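Glutamate racemase (Campylobacter jejuni, PDB 3UHF) belongs to the aspartate/glutamate racemase family of two-domain alpha/beta enzymes and holds D-glutamic acid. Local coordinates at residues A[44-58]-A[241-255]. Numbering follows the deposited sequence. Where two conformers were deposited one is given.
Sequences YEARLFDEIIYYGDT and IDLKNHKAKLHFYAS
The ring of Tyr44 is held between two side chains of 241-255: Leu250 CD1 lies over one face, 4.0 Å from the ring centroid, and Lys247 CD over the opposite face, both offset toward the rim. Ala248 O sits at its edge, near the ring plane, where a water joins it to Tyr44 OH. With CG anti to the backbone N (chi1 -176°), Tyr44 reaches from helix 37-45 to the strand that borders the parallel sheet. There, strand 249-254 runs alongside 51-56 at 19°, and alternating backbone bonds such as Tyr54 N to His251 O (2.9 Å) join them; strand 26-31 flanks 51-56 on its other side. Asn245 O meets the Arg47 guanidinium at its edge through a weak bond from NH1, while Lys247 CG and N lie over one face and its NZ comes to the edge beside NE, two donors with no bond between them. At the His251 ring edge, NE2 gives a weak, bent bond to Glu51 OE2 (2.6 Å), with carboxylate and ring planes 44° apart. Just past the helix, Arg47 has a positive phi and completes a Schellman motif, and its O accepts a nearly straight bond from Lys244 N. Lys244, bent at chi2 and chi4, curls NZ back between two carbonyls, Leu48 O (2.6 Å) and Asp242 O (2.7 Å). Beyond the strands, Asp57 OD2 turns to Arg60 and Tyr63, while OD1 uses its anti lone pair to accept from Ser255 OG at 2.6 Å.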
loop_
_atom_site.group_PDB
_atom_site.type_symbol
_atom_site.label_atom_id
_atom_site.label_comp_id
_atom_site.label_asym_id
_atom_site.label_seq_id
_atom_site.Cartn_x
_atom_site.Cartn_y
_atom_site.Cartn_z
ATOM N N TYR A 44 4.098 -8.897 7.819
ATOM C CA TYR A 44 4.710 -9.354 9.054
ATOM C C TYR A 44 3.822 -10.369 9.761
ATOM O O TYR A 44 4.284 -11.437 10.183
ATOM C CB TYR A 44 4.921 -8.120 9.933
ATOM C CG TYR A 44 5.634 -8.329 11.238
ATOM C CD1 TYR A 44 6.933 -8.821 11.280
ATOM C CD2 TYR A 44 5.023 -7.985 12.431
ATOM C CE1 TYR A 44 7.593 -8.986 12.489
ATOM C CE2 TYR A 44 5.671 -8.144 13.639
ATOM C CZ TYR A 44 6.953 -8.642 13.664
ATOM O OH TYR A 44 7.586 -8.801 14.876
ATOM N N GLU A 45 2.543 -10.041 9.902
ATOM C CA GLU A 45 1.633 -10.921 10.629
ATOM C C GLU A 45 1.343 -12.206 9.858
ATOM O O GLU A 45 1.027 -13.241 10.453
ATOM C CB GLU A 45 0.349 -10.178 11.012
ATOM C CG GLU A 45 0.630 -8.977 11.920
ATOM C CD GLU A 45 -0.618 -8.195 12.309
ATOM O OE1 GLU A 45 -1.712 -8.463 11.758
ATOM O OE2 GLU A 45 -0.499 -7.297 13.172
ATOM N N ALA A 46 1.479 -12.151 8.537
ATOM C CA ALA A 46 1.278 -13.336 7.696
ATOM C C ALA A 46 2.418 -14.361 7.806
ATOM O O ALA A 46 2.296 -15.490 7.316
ATOM C CB ALA A 46 1.071 -12.919 6.242
ATOM N N ARG A 47 3.514 -13.961 8.444
ATOM C CA ARG A 47 4.683 -14.821 8.639
ATOM C C ARG A 47 5.226 -15.443 7.354
ATOM O O ARG A 47 5.455 -16.652 7.287
ATOM C CB ARG A 47 4.386 -15.906 9.680
ATOM C CG ARG A 47 4.050 -15.330 11.048
ATOM C CD ARG A 47 4.336 -16.313 12.168
ATOM N NE ARG A 47 4.123 -15.694 13.472
ATOM C CZ ARG A 47 4.567 -16.191 14.621
ATOM N NH1 ARG A 47 5.261 -17.323 14.634
ATOM N NH2 ARG A 47 4.321 -15.556 15.759
ATOM N N LEU A 48 5.441 -14.608 6.345
ATOM C CA LEU A 48 5.880 -15.080 5.038
ATOM C C LEU A 48 7.395 -15.072 4.908
ATOM O O LEU A 48 7.969 -15.876 4.168
ATOM C CB LEU A 48 5.306 -14.186 3.936
ATOM C CG LEU A 48 3.796 -13.982 3.826
ATOM C CD1 LEU A 48 3.510 -12.941 2.756
ATOM C CD2 LEU A 48 3.085 -15.280 3.513
ATOM N N PHE A 49 8.044 -14.152 5.614
ATOM C CA PHE A 49 9.466 -13.903 5.404
ATOM C C PHE A 49 10.279 -13.970 6.686
ATOM O O PHE A 49 9.743 -13.816 7.784
ATOM C CB PHE A 49 9.654 -12.534 4.757
ATOM C CG PHE A 49 8.771 -12.318 3.578
ATOM C CD1 PHE A 49 7.765 -11.374 3.616
ATOM C CD2 PHE A 49 8.918 -13.096 2.441
ATOM C CE1 PHE A 49 6.934 -11.182 2.530
ATOM C CE2 PHE A 49 8.089 -12.909 1.352
ATOM C CZ PHE A 49 7.096 -11.953 1.401
ATOM N N ASP A 50 11.580 -14.187 6.526
ATOM C CA ASP A 50 12.491 -14.283 7.655
ATOM C C ASP A 50 13.014 -12.900 8.027
ATOM O O ASP A 50 13.321 -12.638 9.186
ATOM C CB ASP A 50 13.665 -15.199 7.306
ATOM C CG ASP A 50 13.218 -16.603 6.949
ATOM O OD1 ASP A 50 12.489 -17.212 7.761
ATOM O OD2 ASP A 50 13.577 -17.089 5.852
ATOM N N GLU A 51 13.124 -12.023 7.037
ATOM C CA GLU A 51 13.674 -10.697 7.280
ATOM C C GLU A 51 13.116 -9.696 6.286
ATOM O O GLU A 51 13.014 -9.981 5.096
ATOM C CB GLU A 51 15.200 -10.730 7.201
ATOM C CG GLU A 51 15.885 -9.452 7.664
ATOM C CD GLU A 51 17.381 -9.642 7.870
ATOM O OE1 GLU A 51 17.955 -10.585 7.284
ATOM O OE2 GLU A 51 17.984 -8.854 8.628
ATOM N N ILE A 52 12.759 -8.517 6.781
ATOM C CA ILE A 52 12.171 -7.486 5.940
ATOM C C ILE A 52 12.884 -6.156 6.172
ATOM O O ILE A 52 13.030 -5.714 7.315
ATOM C CB ILE A 52 10.675 -7.301 6.232
ATOM C CG1 ILE A 52 9.911 -8.621 6.064
ATOM C CG2 ILE A 52 10.093 -6.235 5.320
ATOM C CD1 ILE A 52 8.430 -8.510 6.369
ATOM N N ILE A 53 13.346 -5.540 5.088
ATOM C CA ILE A 53 13.970 -4.221 5.160
ATOM C C ILE A 53 12.960 -3.200 4.672
ATOM O O ILE A 53 12.576 -3.226 3.504
ATOM C CB ILE A 53 15.220 -4.127 4.253
ATOM C CG1 ILE A 53 16.160 -5.327 4.462
ATOM C CG2 ILE A 53 15.946 -2.794 4.460
ATOM C CD1 ILE A 53 16.635 -5.509 5.876
ATOM N N TYR A 54 12.525 -2.312 5.569
ATOM C CA TYR A 54 11.580 -1.243 5.232
ATOM C C TYR A 54 12.336 0.067 5.027
ATOM O O TYR A 54 13.200 0.419 5.821
ATOM C CB TYR A 54 10.538 -1.067 6.351
ATOM C CG TYR A 54 9.455 -0.042 6.062
ATOM C CD1 TYR A 54 8.232 -0.426 5.513
ATOM C CD2 TYR A 54 9.650 1.311 6.342
ATOM C CE1 TYR A 54 7.237 0.500 5.251
ATOM C CE2 TYR A 54 8.650 2.250 6.077
ATOM C CZ TYR A 54 7.451 1.834 5.532
ATOM O OH TYR A 54 6.450 2.739 5.265
ATOM N N TYR A 55 12.020 0.766 3.943
ATOM C CA TYR A 55 12.600 2.073 3.682
ATOM C C TYR A 55 11.480 3.034 3.331
ATOM O O TYR A 55 10.678 2.763 2.431
ATOM C CB TYR A 55 13.614 2.014 2.536
ATOM C CG TYR A 55 14.161 3.376 2.121
ATOM C CD1 TYR A 55 14.885 4.162 3.011
ATOM C CD2 TYR A 55 13.976 3.857 0.837
ATOM C CE1 TYR A 55 15.393 5.407 2.630
ATOM C CE2 TYR A 55 14.479 5.085 0.444
ATOM C CZ TYR A 55 15.183 5.861 1.343
ATOM O OH TYR A 55 15.679 7.083 0.937
ATOM N N GLY A 56 11.413 4.150 4.056
ATOM C CA GLY A 56 10.408 5.162 3.790
ATOM C C GLY A 56 11.098 6.469 3.437
ATOM O O GLY A 56 12.033 6.869 4.120
ATOM N N ASP A 57 10.661 7.119 2.358
ATOM C CA ASP A 57 11.327 8.350 1.898
ATOM C C ASP A 57 10.770 9.569 2.640
ATOM O O ASP A 57 10.231 10.508 2.046
ATOM C CB ASP A 57 11.168 8.510 0.384
ATOM C CG ASP A 57 12.004 9.653 -0.182
ATOM O OD1 ASP A 57 12.890 10.185 0.540
ATOM O OD2 ASP A 57 11.776 10.009 -1.358
ATOM N N THR A 58 10.879 9.540 3.955
ATOM C CA THR A 58 10.178 10.530 4.765
ATOM C C THR A 58 10.700 11.961 4.585
ATOM O O THR A 58 10.050 12.903 5.010
ATOM C CB THR A 58 10.220 10.148 6.255
ATOM O OG1 THR A 58 11.579 9.953 6.647
ATOM C CG2 THR A 58 9.432 8.855 6.489
ATOM N N ILE A 241 6.099 -19.408 -1.382
ATOM C CA ILE A 241 6.385 -19.029 -0.003
ATOM C C ILE A 241 5.840 -20.022 1.013
ATOM O O ILE A 241 4.628 -20.161 1.177
ATOM C CB ILE A 241 5.803 -17.655 0.335
ATOM C CG1 ILE A 241 5.884 -16.720 -0.870
ATOM C CG2 ILE A 241 6.528 -17.057 1.529
ATOM C CD1 ILE A 241 5.371 -15.338 -0.578
ATOM N N ASP A 242 6.747 -20.707 1.700
ATOM C CA ASP A 242 6.372 -21.529 2.839
ATOM C C ASP A 242 6.198 -20.618 4.048
ATOM O O ASP A 242 6.974 -19.681 4.236
ATOM C CB ASP A 242 7.453 -22.577 3.122
ATOM C CG ASP A 242 7.562 -23.622 2.021
ATOM O OD1 ASP A 242 6.510 -24.116 1.558
ATOM O OD2 ASP A 242 8.699 -23.949 1.618
ATOM N N LEU A 243 5.175 -20.884 4.854
ATOM C CA LEU A 243 4.981 -20.149 6.096
ATOM C C LEU A 243 6.180 -20.350 7.015
ATOM O O LEU A 243 6.660 -21.472 7.188
ATOM C CB LEU A 243 3.694 -20.584 6.802
ATOM C CG LEU A 243 2.382 -19.928 6.350
ATOM C CD1 LEU A 243 2.632 -18.683 5.499
ATOM C CD2 LEU A 243 1.488 -20.915 5.621
ATOM N N LYS A 244 6.668 -19.257 7.593
ATOM C CA LYS A 244 7.844 -19.309 8.452
ATOM C C LYS A 244 7.460 -19.573 9.902
ATOM O O LYS A 244 6.328 -19.310 10.315
ATOM C CB LYS A 244 8.650 -18.011 8.347
ATOM C CG LYS A 244 9.083 -17.668 6.931
ATOM C CD LYS A 244 9.846 -18.815 6.292
ATOM C CE LYS A 244 10.342 -18.445 4.907
ATOM N NZ LYS A 244 9.223 -18.177 3.961
ATOM N N ASN A 245 8.414 -20.103 10.663
ATOM C CA ASN A 245 8.206 -20.408 12.069
ATOM C C ASN A 245 7.900 -19.151 12.873
ATOM O O ASN A 245 6.801 -19.005 13.409
ATOM C CB ASN A 245 9.426 -21.126 12.646
ATOM C CG ASN A 245 9.169 -21.687 14.029
ATOM O OD1 ASN A 245 8.020 -21.840 14.442
ATOM N ND2 ASN A 245 10.240 -21.997 14.753
ATOM N N HIS A 246 8.874 -18.240 12.895
ATOM C CA HIS A 246 8.834 -17.005 13.680
ATOM C C HIS A 246 8.413 -15.782 12.862
ATOM O O HIS A 246 8.289 -15.857 11.640
ATOM C CB HIS A 246 10.225 -16.717 14.248
ATOM C CG HIS A 246 10.735 -17.771 15.178
ATOM N ND1 HIS A 246 10.077 -18.119 16.337
ATOM C CD2 HIS A 246 11.847 -18.542 15.129
ATOM C CE1 HIS A 246 10.757 -19.066 16.958
ATOM N NE2 HIS A 246 11.835 -19.338 16.246
ATOM N N LYS A 247 8.214 -14.658 13.553
ATOM C CA LYS A 247 8.062 -13.358 12.910
ATOM C C LYS A 247 9.377 -12.942 12.283
ATOM O O LYS A 247 10.444 -13.344 12.746
ATOM C CB LYS A 247 7.667 -12.300 13.943
ATOM C CG LYS A 247 6.311 -12.499 14.595
ATOM C CD LYS A 247 5.195 -12.462 13.568
ATOM C CE LYS A 247 3.833 -12.503 14.240
ATOM N NZ LYS A 247 2.742 -12.774 13.263
ATOM N N ALA A 248 9.296 -12.125 11.240
ATOM C CA ALA A 248 10.483 -11.663 10.541
ATOM C C ALA A 248 11.334 -10.737 11.406
ATOM O O ALA A 248 10.827 -10.055 12.300
ATOM C CB ALA A 248 10.090 -10.953 9.249
ATOM N N LYS A 249 12.635 -10.730 11.136
ATOM C CA LYS A 249 13.505 -9.689 11.656
ATOM C C LYS A 249 13.215 -8.435 10.846
ATOM O O LYS A 249 13.180 -8.485 9.619
ATOM C CB LYS A 249 14.974 -10.090 11.505
ATOM C CG LYS A 249 15.954 -9.123 12.158
ATOM C CD LYS A 249 15.608 -8.887 13.622
ATOM C CE LYS A 249 16.858 -8.826 14.488
ATOM N NZ LYS A 249 17.837 -7.833 13.978
ATOM N N LEU A 250 12.982 -7.318 11.527
ATOM C CA LEU A 250 12.633 -6.077 10.849
ATOM C C LEU A 250 13.777 -5.075 10.944
ATOM O O LEU A 250 14.401 -4.937 11.995
ATOM C CB LEU A 250 11.372 -5.462 11.467
ATOM C CG LEU A 250 10.075 -6.272 11.455
ATOM C CD1 LEU A 250 8.938 -5.454 12.058
ATOM C CD2 LEU A 250 9.737 -6.689 10.045
ATOM N N HIS A 251 14.052 -4.385 9.841
ATOM C CA HIS A 251 15.020 -3.291 9.841
ATOM C C HIS A 251 14.367 -2.078 9.205
ATOM O O HIS A 251 13.757 -2.190 8.143
ATOM C CB HIS A 251 16.271 -3.665 9.054
ATOM C CG HIS A 251 17.023 -4.821 9.633
ATOM N ND1 HIS A 251 17.771 -4.718 10.786
ATOM C CD2 HIS A 251 17.136 -6.106 9.225
ATOM C CE1 HIS A 251 18.316 -5.890 11.060
ATOM N NE2 HIS A 251 17.947 -6.749 10.127
ATOM N N PHE A 252 14.500 -0.926 9.859
ATOM C CA PHE A 252 13.877 0.302 9.381
ATOM C C PHE A 252 14.911 1.322 8.938
ATOM O O PHE A 252 15.875 1.593 9.655
ATOM C CB PHE A 252 13.001 0.900 10.482
ATOM C CG PHE A 252 11.842 0.033 10.852
ATOM C CD1 PHE A 252 11.929 -0.848 11.921
ATOM C CD2 PHE A 252 10.664 0.090 10.120
ATOM C CE1 PHE A 252 10.856 -1.658 12.256
ATOM C CE2 PHE A 252 9.587 -0.722 10.448
ATOM C CZ PHE A 252 9.689 -1.601 11.515
ATOM N N TYR A 253 14.698 1.885 7.756
ATOM C CA TYR A 253 15.510 2.992 7.266
ATOM C C TYR A 253 14.619 4.117 6.763
ATOM O O TYR A 253 13.504 3.877 6.310
ATOM C CB TYR A 253 16.428 2.518 6.148
ATOM C CG TYR A 253 17.396 1.442 6.584
ATOM C CD1 TYR A 253 18.660 1.770 7.061
ATOM C CD2 TYR A 253 17.050 0.099 6.516
ATOM C CE1 TYR A 253 19.552 0.786 7.459
ATOM C CE2 TYR A 253 17.939 -0.897 6.911
ATOM C CZ TYR A 253 19.183 -0.548 7.381
ATOM O OH TYR A 253 20.069 -1.532 7.769
ATOM N N ALA A 254 15.103 5.352 6.853
ATOM C CA ALA A 254 14.328 6.470 6.349
ATOM C C ALA A 254 15.253 7.582 5.900
ATOM O O ALA A 254 16.366 7.723 6.419
ATOM C CB ALA A 254 13.351 6.982 7.417
ATOM N N SER A 255 14.794 8.379 4.943
ATOM C CA SER A 255 15.616 9.475 4.440
ATOM C C SER A 255 15.627 10.671 5.395
ATOM O O SER A 255 16.362 11.638 5.180
ATOM C CB SER A 255 15.177 9.885 3.039
ATOM O OG SER A 255 13.796 10.197 3.005
HETATM O O HOH W 1 6.899 -12.131 9.565
HETATM O O HOH W 2 10.268 -9.580 14.795
HETATM O O HOH W 3 7.767 -14.489 9.489
#